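Local structure of inactive glucansucrase (Lactobacillus reuteri, 5JBD) at residues N456-V460 with S643-D648. The protein is an inactive member of the glucansucrase group, a multidomain glycoside hydrolase family 70 protein built around a TIM-barrel-type core with a bound calcium ion. Residues are numbered along the deposited sequence.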
# COMPACT_ATOMS: atom_id res chain seq x y z
N ASN A 456 8.44 15.55 -21.20
CA ASN A 456 7.40 16.49 -20.75
C ASN A 456 7.93 17.59 -19.80
O ASN A 456 8.71 17.31 -18.89
CB ASN A 456 6.25 15.73 -20.05
CG ASN A 456 5.17 15.26 -21.01
OD1 ASN A 456 5.14 15.60 -22.20
ND2 ASN A 456 4.22 14.50 -20.47
N LYS A 457 7.48 18.83 -20.03
CA LYS A 457 7.76 19.96 -19.15
C LYS A 457 6.77 19.94 -17.98
O LYS A 457 5.69 19.35 -18.07
CB LYS A 457 7.55 21.27 -19.96
CG LYS A 457 7.97 22.56 -19.28
CD LYS A 457 7.81 23.74 -20.24
CE LYS A 457 8.25 25.06 -19.62
NZ LYS A 457 7.48 25.37 -18.40
N ASP A 458 7.10 20.68 -16.91
CA ASP A 458 6.22 20.83 -15.77
C ASP A 458 5.81 19.48 -15.17
O ASP A 458 4.62 19.18 -15.01
CB ASP A 458 5.01 21.72 -16.12
CG ASP A 458 5.40 23.20 -16.22
OD1 ASP A 458 5.98 23.74 -15.26
OD2 ASP A 458 5.12 23.81 -17.27
N THR A 459 6.82 18.68 -14.87
CA THR A 459 6.66 17.47 -14.09
C THR A 459 7.98 16.94 -13.55
O THR A 459 9.04 17.22 -14.11
CB THR A 459 5.96 16.33 -14.92
OG1 THR A 459 5.54 15.28 -14.05
CG2 THR A 459 6.87 15.78 -15.99
N VAL A 460 7.92 16.17 -12.46
CA VAL A 460 9.02 15.32 -12.05
C VAL A 460 8.65 13.89 -12.47
O VAL A 460 7.80 13.27 -11.84
CB VAL A 460 9.30 15.40 -10.53
CG1 VAL A 460 10.48 14.50 -10.16
CG2 VAL A 460 9.56 16.85 -10.12
N SER A 643 6.55 24.66 -10.03
CA SER A 643 6.79 23.93 -11.30
C SER A 643 7.55 24.84 -12.24
O SER A 643 6.97 25.67 -12.93
CB SER A 643 5.46 23.46 -11.91
OG SER A 643 5.66 22.54 -12.98
N ASN A 644 8.87 24.70 -12.25
CA ASN A 644 9.75 25.54 -13.08
C ASN A 644 10.91 24.69 -13.57
O ASN A 644 10.96 23.49 -13.27
CB ASN A 644 10.22 26.78 -12.28
CG ASN A 644 10.88 26.42 -10.97
OD1 ASN A 644 11.64 25.46 -10.87
ND2 ASN A 644 10.60 27.21 -9.93
N ALA A 645 11.84 25.30 -14.29
CA ALA A 645 13.00 24.57 -14.83
C ALA A 645 13.84 23.84 -13.77
O ALA A 645 14.40 22.75 -14.04
CB ALA A 645 13.86 25.52 -15.66
N ALA A 646 13.93 24.40 -12.56
CA ALA A 646 14.71 23.74 -11.50
C ALA A 646 14.01 22.48 -11.01
O ALA A 646 14.64 21.42 -10.90
CB ALA A 646 15.01 24.69 -10.36
N LEU A 647 12.71 22.56 -10.72
CA LEU A 647 11.99 21.37 -10.27
C LEU A 647 11.94 20.31 -11.37
O LEU A 647 12.09 19.11 -11.09
CB LEU A 647 10.57 21.71 -9.82
CG LEU A 647 9.84 20.57 -9.10
CD1 LEU A 647 10.49 20.28 -7.75
CD2 LEU A 647 8.38 20.91 -8.89
N ASP A 648 11.76 20.76 -12.61
CA ASP A 648 11.76 19.87 -13.80
C ASP A 648 13.07 19.13 -13.99
O ASP A 648 13.09 18.07 -14.62
CB ASP A 648 11.50 20.65 -15.11
CG ASP A 648 10.05 21.09 -15.29
OD1 ASP A 648 9.17 20.71 -14.50
OD2 ASP A 648 9.78 21.81 -16.28
O HOH W 1 8.56 24.32 -16.05
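Leaving helix 446-455, the chain runs extended through Asn456 and Lys457, turns at Asp458 into the left-handed helical region (phi/psi 56/53), and straightens again into strand 460-464 of the parallel barrel sheet. Beside this turn, Ser643 and Asn644 lead into the short helix 645-648, just ahead of strand 652-654, which neighbours 460-464 in the TIM-barrel-type sheet; the contact thus joins the entrances to two adjacent barrel strands. The backbones come close at two points, with CA atoms 5.5 Å apart for Asp458 and Ser643 and 5.6 Å for Val460 and Asp648.

Asn644 is the N-cap: its OD1 accepts from Leu647 N at 3.1 Å, while its ND2 reaches Asn380. Asp648 directs its carboxylate at the bend, OD2 taking the amide Asp458 N at 3.0 Å and OD1 a weak bond from Thr459 N at 3.1 Å. Further along towards the strand, Val460 CG2 packs on Leu647 CG at 3.9 Å. Asp458 answers in the other direction, its OD1 accepting a short 2.6 Å hydrogen bond from Ser643 OG, and its OD2 forming a salt bridge with Lys457 NZ at 3.0 Å; that ammonium also donates to Thr378 O.

Two buried carboxylates therefore lie close, Asp458 OD1 and Asp648 OD2 being 4.4 Å apart. A water mediates between them: it donates to Asp458 OD1 and to Asp648 OD2, and accepts from Lys457 NZ, each at 2.8 Å.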